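Local coordinates for protein phosphoheptose isomerase (Neisseria gonorrhoeae, PDB 5I01) that catalyses the isomerization of sedoheptulose 7-phosphate to D-glycero-D-manno-heptose 7-phosphate, the first step of heptose biosynthesis, as a zinc-binding homotetramer of the SIS family, at residues Q7-V10 / A11-A15; P31-Q34 / A35-M39; H102-S105 / K106-R109. The protein carries 1 engineered substitution. All coordinates share one frame; numbering follows the deposited sequence.

Interaction 1: Q7-V10 / A11-A15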
loop_
_atom_site.group_PDB
_atom_site.type_symbol
_atom_site.label_atom_id
_atom_site.label_comp_id
_atom_site.label_asym_id
_atom_site.label_seq_id
_atom_site.Cartn_x
_atom_site.Cartn_y
_atom_site.Cartn_z
ATOM N N GLN A 7 -31.512 -11.523 -10.073
ATOM C CA GLN A 7 -32.396 -10.603 -9.341
ATOM C C GLN A 7 -32.703 -11.118 -7.924
ATOM O O GLN A 7 -32.516 -10.391 -6.957
ATOM C CB GLN A 7 -33.702 -10.340 -10.109
ATOM C CG GLN A 7 -33.593 -9.398 -11.310
ATOM C CD GLN A 7 -32.975 -10.019 -12.580
ATOM O OE1 GLN A 7 -32.836 -11.246 -12.703
ATOM N NE2 GLN A 7 -32.600 -9.155 -13.539
ATOM N N GLU A 8 -33.146 -12.371 -7.817
ATOM C CA GLU A 8 -33.432 -13.016 -6.518
ATOM C C GLU A 8 -32.180 -13.176 -5.641
ATOM O O GLU A 8 -32.241 -13.014 -4.420
ATOM C CB GLU A 8 -34.077 -14.399 -6.723
ATOM C CG GLU A 8 -35.501 -14.386 -7.272
ATOM C CD GLU A 8 -36.037 -15.788 -7.549
ATOM O OE1 GLU A 8 -35.356 -16.569 -8.249
ATOM O OE2 GLU A 8 -37.149 -16.112 -7.070
ATOM N N ARG A 9 -31.054 -13.508 -6.270
ATOM C CA ARG A 9 -29.772 -13.630 -5.569
ATOM C C ARG A 9 -29.339 -12.299 -4.957
ATOM O O ARG A 9 -28.993 -12.266 -3.788
ATOM C CB ARG A 9 -28.723 -14.158 -6.533
ATOM C CG ARG A 9 -27.337 -14.380 -5.966
ATOM C CD ARG A 9 -26.450 -14.996 -7.046
ATOM N NE ARG A 9 -26.719 -16.419 -7.246
ATOM C CZ ARG A 9 -26.371 -17.391 -6.400
ATOM N NH1 ARG A 9 -25.722 -17.135 -5.262
ATOM N NH2 ARG A 9 -26.687 -18.645 -6.690
ATOM N N VAL A 10 -29.394 -11.208 -5.722
ATOM C CA VAL A 10 -29.076 -9.868 -5.192
ATOM C C VAL A 10 -30.047 -9.459 -4.073
ATOM O O VAL A 10 -29.626 -8.949 -3.028
ATOM C CB VAL A 10 -29.078 -8.778 -6.305
ATOM C CG1 VAL A 10 -28.970 -7.360 -5.732
ATOM C CG2 VAL A 10 -27.948 -9.009 -7.297
ATOM N N ALA A 11 -31.341 -9.665 -4.307
ATOM C CA ALA A 11 -32.386 -9.402 -3.290
ATOM C C ALA A 11 -32.087 -10.124 -1.986
ATOM O O ALA A 11 -32.172 -9.530 -0.916
ATOM C CB ALA A 11 -33.768 -9.812 -3.805
ATOM N N ALA A 12 -31.714 -11.402 -2.104
ATOM C CA ALA A 12 -31.340 -12.240 -0.959
ATOM C C ALA A 12 -30.166 -11.670 -0.159
ATOM O O ALA A 12 -30.183 -11.718 1.067
ATOM C CB ALA A 12 -31.040 -13.657 -1.413
ATOM N N HIS A 13 -29.168 -11.122 -0.853
ATOM C CA HIS A 13 -28.029 -10.449 -0.206
ATOM C C HIS A 13 -28.423 -9.270 0.674
ATOM O O HIS A 13 -27.990 -9.196 1.823
ATOM C CB HIS A 13 -27.017 -9.973 -1.236
ATOM C CG HIS A 13 -26.053 -11.027 -1.651
ATOM N ND1 HIS A 13 -24.832 -11.185 -1.044
ATOM C CD2 HIS A 13 -26.129 -11.986 -2.602
ATOM C CE1 HIS A 13 -24.186 -12.187 -1.613
ATOM N NE2 HIS A 13 -24.955 -12.690 -2.560
ATOM N N PHE A 14 -29.212 -8.350 0.116
ATOM C CA PHE A 14 -29.815 -7.241 0.878
ATOM C C PHE A 14 -30.609 -7.722 2.104
ATOM O O PHE A 14 -30.392 -7.236 3.224
ATOM C CB PHE A 14 -30.748 -6.401 -0.011
ATOM C CG PHE A 14 -30.043 -5.359 -0.833
ATOM C CD1 PHE A 14 -29.708 -4.125 -0.277
ATOM C CD2 PHE A 14 -29.733 -5.592 -2.169
ATOM C CE1 PHE A 14 -29.064 -3.154 -1.037
ATOM C CE2 PHE A 14 -29.088 -4.627 -2.932
ATOM C CZ PHE A 14 -28.756 -3.404 -2.365
ATOM N N ALA A 15 -31.525 -8.666 1.886
ATOM C CA ALA A 15 -32.371 -9.177 2.974
ATOM C C ALA A 15 -31.523 -9.823 4.058
ATOM O O ALA A 15 -31.706 -9.534 5.246
ATOM C CB ALA A 15 -33.421 -10.155 2.456
#
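Val10 and Phe14 lie side by side, one turn apart on the N-terminal alpha-helix 6-27 of this SIS-family subunit, an i to i+4 pair on the packed face of an amphipathic helix. Val10 CG1 meets the edge of the phenyl ring, in its plane, at 3.9 Å from Phe14 CE2. The valine puts this methyl there by setting CG1 anti to its backbone N (chi1 171°), which inclines it along the helix axis toward the next turn. Underneath, Phe14 N gives a nearly straight bond to Val10 O (3.2 Å, 169° at the hydrogen), and Phe14 CD2 rests 3.5 Å from the same oxygen. A branched and an aromatic side chain suit this face because the second subunit closes over it, with Cys190 against Val10 and Leu182 against Phe14.

The other side of the helix is looser. Glu8 stretches into solvent, a natural place for a carboxylate, while Ala12, also exposed, contributes just a methyl, its CB 3.3 Å from Glu8 O. Here the link is essentially the backbone bond from Ala12 N to Glu8 O, 2.9 Å long. Arg9, partly exposed, and His13, buried, flank the packed face. Both reach Asp189 of the second subunit, Arg9 through a salt bridge from NH1 and His13 through a hydrogen bond at NE2, so their polar ends serve the interface rather than each other. Within the helix His13 turns a ring edge to the preceding turn, with CD2 3.1 Å from Arg9 O and near the ring plane.

Interaction 2: P31-Q34 / A35-M39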
loop_
_atom_site.group_PDB
_atom_site.type_symbol
_atom_site.label_atom_id
_atom_site.label_comp_id
_atom_site.label_asym_id
_atom_site.label_seq_id
_atom_site.Cartn_x
_atom_site.Cartn_y
_atom_site.Cartn_z
ATOM N N PRO A 31 -21.148 -3.338 24.040
ATOM C CA PRO A 31 -19.723 -3.562 23.741
ATOM C C PRO A 31 -19.086 -2.482 22.856
ATOM O O PRO A 31 -17.987 -2.030 23.167
ATOM C CB PRO A 31 -19.725 -4.918 23.022
ATOM C CG PRO A 31 -20.960 -5.594 23.483
ATOM C CD PRO A 31 -21.964 -4.492 23.611
ATOM N N THR A 32 -19.768 -2.083 21.778
ATOM C CA THR A 32 -19.303 -0.976 20.914
ATOM C C THR A 32 -19.018 0.303 21.725
ATOM O O THR A 32 -18.009 0.975 21.481
ATOM C CB THR A 32 -20.281 -0.671 19.736
ATOM O OG1 THR A 32 -20.480 -1.850 18.964
ATOM C CG2 THR A 32 -19.735 0.393 18.803
ATOM N N VAL A 33 -19.880 0.619 22.691
ATOM C CA VAL A 33 -19.637 1.762 23.579
ATOM C C VAL A 33 -18.365 1.520 24.412
ATOM O O VAL A 33 -17.516 2.405 24.505
ATOM C CB VAL A 33 -20.858 2.090 24.478
ATOM C CG1 VAL A 33 -20.528 3.191 25.479
ATOM C CG2 VAL A 33 -22.049 2.526 23.629
ATOM N N GLN A 34 -18.219 0.327 24.985
ATOM C CA GLN A 34 -17.017 -0.020 25.765
ATOM C C GLN A 34 -15.734 0.117 24.934
ATOM O O GLN A 34 -14.717 0.583 25.450
ATOM C CB GLN A 34 -17.077 -1.456 26.312
ATOM C CG GLN A 34 -18.132 -1.759 27.363
ATOM C CD GLN A 34 -18.153 -3.248 27.707
ATOM O OE1 GLN A 34 -17.117 -3.822 28.071
ATOM N NE2 GLN A 34 -19.324 -3.889 27.573
ATOM N N ALA A 35 -15.786 -0.313 23.668
ATOM C CA ALA A 35 -14.642 -0.231 22.749
ATOM C C ALA A 35 -14.250 1.211 22.426
ATOM O O ALA A 35 -13.060 1.549 22.389
ATOM C CB ALA A 35 -14.940 -0.983 21.464
ATOM N N ALA A 36 -15.257 2.050 22.189
ATOM C CA ALA A 36 -15.048 3.467 21.942
ATOM C C ALA A 36 -14.500 4.194 23.180
ATOM O O ALA A 36 -13.577 5.012 23.068
ATOM C CB ALA A 36 -16.349 4.106 21.484
ATOM N N GLU A 37 -15.078 3.898 24.347
ATOM C CA GLU A 37 -14.608 4.458 25.624
ATOM C C GLU A 37 -13.133 4.144 25.841
ATOM O O GLU A 37 -12.354 5.027 26.194
ATOM C CB GLU A 37 -15.451 3.938 26.810
ATOM C CG GLU A 37 -16.814 4.625 26.946
ATOM C CD GLU A 37 -17.741 4.019 28.009
ATOM O OE1 GLU A 37 -17.512 2.871 28.467
ATOM O OE2 GLU A 37 -18.728 4.702 28.383
ATOM N N LEU A 38 -12.760 2.887 25.601
ATOM C CA LEU A 38 -11.363 2.452 25.694
ATOM C C LEU A 38 -10.415 3.209 24.747
ATOM O O LEU A 38 -9.292 3.533 25.128
ATOM C CB LEU A 38 -11.262 0.948 25.429
ATOM C CG LEU A 38 -9.858 0.344 25.485
ATOM C CD1 LEU A 38 -9.162 0.696 26.793
ATOM C CD2 LEU A 38 -9.933 -1.162 25.294
ATOM N N MET A 39 -10.862 3.469 23.522
ATOM C CA MET A 39 -10.068 4.252 22.564
ATOM C C MET A 39 -9.943 5.740 22.964
ATOM O O MET A 39 -8.893 6.340 22.752
ATOM C CB MET A 39 -10.624 4.106 21.134
ATOM C CG MET A 39 -10.331 2.755 20.493
ATOM S SD MET A 39 -10.806 2.643 18.751
ATOM C CE MET A 39 -12.577 2.668 18.936
#
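Val33 meets Glu37 one turn further along the alpha-helix 29-44, which packs against the parallel sheet and helix 173-193 of the SIS-type alpha/beta fold. Val33, Gln34 and Ala35 take the main part in this turn. The CG1 of Val33, anti to the backbone N (chi1 174°), leans forward along the helix, and the side chain of Glu37 crosses it obliquely: Glu37 OE2 stops 3.7 Å from Val33 CG1. The glutamate gets there because its CG sits beside its own backbone N (chi1 -78°) and the chain then runs extended back toward the earlier turn, passing Val33 O with CG at 3.4 Å. This is van der Waals contact between a methyl and the carboxylate end of an otherwise exposed glutamate. Gln7 and Leu6 of the second subunit pack on Val33 and Glu37 respectively, which fits an apolar, beta-branched residue at a place that the neighbouring subunit buries.

Ala35 lies on the other side of the helix, against its own subunit's core. Its small CB lies 3.6 Å from Pro31 O and lets the helix come close to Val164 and Ile145 of the sheet and Met187 of helix 173-193. Ala35 N donates to Pro31 O over 2.8 Å; the proline, with no N-H to give, fits the first turn of a helix, where backbone nitrogens have no carbonyl of an earlier turn to bond. Next to it Thr32 satisfies its buried hydroxyl on Leu28 O. Gln34, exposed and polar, has an extended side chain that leads away from the following turn, though part of it also packs on Val164. Its tie to that turn is through the main chain: Leu38 N donates to Gln34 O at 3.0 Å, and Leu38 CB lies 3.5 Å from the same oxygen.

Interaction 3: H102-S105 / K106-R109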
loop_
_atom_site.group_PDB
_atom_site.type_symbol
_atom_site.label_atom_id
_atom_site.label_comp_id
_atom_site.label_asym_id
_atom_site.label_seq_id
_atom_site.Cartn_x
_atom_site.Cartn_y
_atom_site.Cartn_z
ATOM N N HIS A 102 3.901 -13.793 11.669
ATOM C CA HIS A 102 4.538 -12.731 12.435
ATOM C C HIS A 102 4.455 -11.347 11.760
ATOM O O HIS A 102 5.075 -10.397 12.237
ATOM C CB HIS A 102 6.011 -13.091 12.682
ATOM C CG HIS A 102 6.214 -14.480 13.213
ATOM N ND1 HIS A 102 6.018 -14.808 14.538
ATOM C CD2 HIS A 102 6.581 -15.627 12.593
ATOM C CE1 HIS A 102 6.259 -16.094 14.711
ATOM N NE2 HIS A 102 6.603 -16.615 13.547
ATOM N N VAL A 103 3.695 -11.218 10.667
ATOM C CA VAL A 103 3.636 -9.939 9.944
ATOM C C VAL A 103 3.030 -8.786 10.734
ATOM O O VAL A 103 3.409 -7.644 10.514
ATOM C CB VAL A 103 2.966 -10.025 8.545
ATOM C CG1 VAL A 103 3.785 -10.920 7.616
ATOM C CG2 VAL A 103 1.499 -10.444 8.627
ATOM N N PHE A 104 2.099 -9.078 11.637
ATOM C CA PHE A 104 1.493 -8.049 12.508
ATOM C C PHE A 104 2.170 -7.976 13.884
ATOM O O PHE A 104 2.438 -6.881 14.395
ATOM C CB PHE A 104 -0.015 -8.294 12.677
ATOM C CG PHE A 104 -0.787 -8.344 11.372
ATOM C CD1 PHE A 104 -0.502 -7.466 10.323
ATOM C CD2 PHE A 104 -1.823 -9.252 11.203
ATOM C CE1 PHE A 104 -1.217 -7.519 9.140
ATOM C CE2 PHE A 104 -2.546 -9.306 10.020
ATOM C CZ PHE A 104 -2.246 -8.440 8.991
ATOM N N SER A 105 2.457 -9.131 14.472
ATOM C CA SER A 105 3.134 -9.188 15.770
ATOM C C SER A 105 4.505 -8.485 15.816
ATOM O O SER A 105 4.879 -7.978 16.858
ATOM C CB SER A 105 3.282 -10.642 16.240
ATOM O OG SER A 105 4.359 -11.279 15.578
ATOM N N LYS A 106 5.250 -8.452 14.710
ATOM C CA LYS A 106 6.543 -7.745 14.679
ATOM C C LYS A 106 6.393 -6.222 14.635
ATOM O O LYS A 106 7.174 -5.493 15.251
ATOM C CB LYS A 106 7.412 -8.229 13.513
ATOM C CG LYS A 106 7.987 -9.626 13.723
ATOM C CD LYS A 106 9.153 -9.923 12.801
ATOM C CE LYS A 106 10.449 -9.247 13.253
ATOM N NZ LYS A 106 10.996 -9.814 14.519
ATOM N N GLN A 107 5.393 -5.742 13.905
ATOM C CA GLN A 107 5.090 -4.310 13.880
ATOM C C GLN A 107 4.542 -3.798 15.222
ATOM O O GLN A 107 4.772 -2.641 15.586
ATOM C CB GLN A 107 4.124 -3.986 12.745
ATOM C CG GLN A 107 4.710 -4.230 11.366
ATOM C CD GLN A 107 3.726 -3.889 10.273
ATOM O OE1 GLN A 107 3.489 -2.709 9.970
ATOM N NE2 GLN A 107 3.127 -4.917 9.679
ATOM N N VAL A 108 3.825 -4.658 15.946
ATOM C CA VAL A 108 3.327 -4.324 17.290
ATOM C C VAL A 108 4.510 -4.170 18.241
ATOM O O VAL A 108 4.563 -3.205 18.992
ATOM C CB VAL A 108 2.319 -5.370 17.824
ATOM C CG1 VAL A 108 1.954 -5.091 19.274
ATOM C CG2 VAL A 108 1.050 -5.383 16.973
ATOM N N ARG A 109 5.459 -5.108 18.188
ATOM C CA ARG A 109 6.716 -4.988 18.950
ATOM C C ARG A 109 7.549 -3.748 18.576
ATOM O O ARG A 109 8.184 -3.172 19.443
ATOM C CB ARG A 109 7.571 -6.266 18.854
ATOM C CG ARG A 109 7.141 -7.373 19.815
ATOM C CD ARG A 109 8.182 -8.480 19.947
ATOM N NE ARG A 109 8.221 -9.350 18.765
ATOM C CZ ARG A 109 7.347 -10.332 18.478
ATOM N NH1 ARG A 109 6.315 -10.614 19.284
ATOM N NH2 ARG A 109 7.505 -11.048 17.358
#
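Arg109 lays one face of its guanidinium over the carbonyl oxygen of Ser105, which sits 3.8 Å above the plane near its centre. The bend at chi3 (-74°) folds the arginine back across the first turn of helix 105-111, bringing NH2 to 3.6 Å from Ser105 OG. Ser105 O also accepts Arg109 N at 3.2 Å, the donor lying above the carbonyl plane.

At the entry to the helix Gln107 replaces a backbone bond with its side chain. Its NE2 donates to Val103 O over 2.9 Å, almost straight (169°) and in the amide plane, and also reaches Leu84 O, so two acceptors grip its NE2. A long, flat donor suits this place, where Gln107 N itself is too far from Val103 O. Buried Phe104 takes the CG2 methyl of Val103 over one ring face and touches Asn54, a predicted substrate-binding residue.

Lys106 and Arg109 both form salt bridges with Glu78 of the third subunit, and Lys106 makes a cation-pi contact with Tyr98. The shared carboxylate would offset their like charges and probably favours the charged form of Lys106 at this subunit interface.

Within one chain the three sites stand apart: the nearest atoms of interactions 1 and 2 are about 19 Å from each other, those of interactions 2 and 3 about 14 Å. The tetramer brings the first two together, since Val10 and Gln7 of one subunit pack on Thr32 and Val33 of another. Interaction 3, on the opposite side of the chain's centre from interaction 1, faces the third subunit instead. Their distances from the zinc and substrate sites differ: the side chain of His13 is about 10 Å from a bound zinc ion, that of Thr32 about 9 Å from that of the zinc ligand His185, and, closest, that of Phe104 about 4 Å from that of Asn54, a predicted substrate-binding residue.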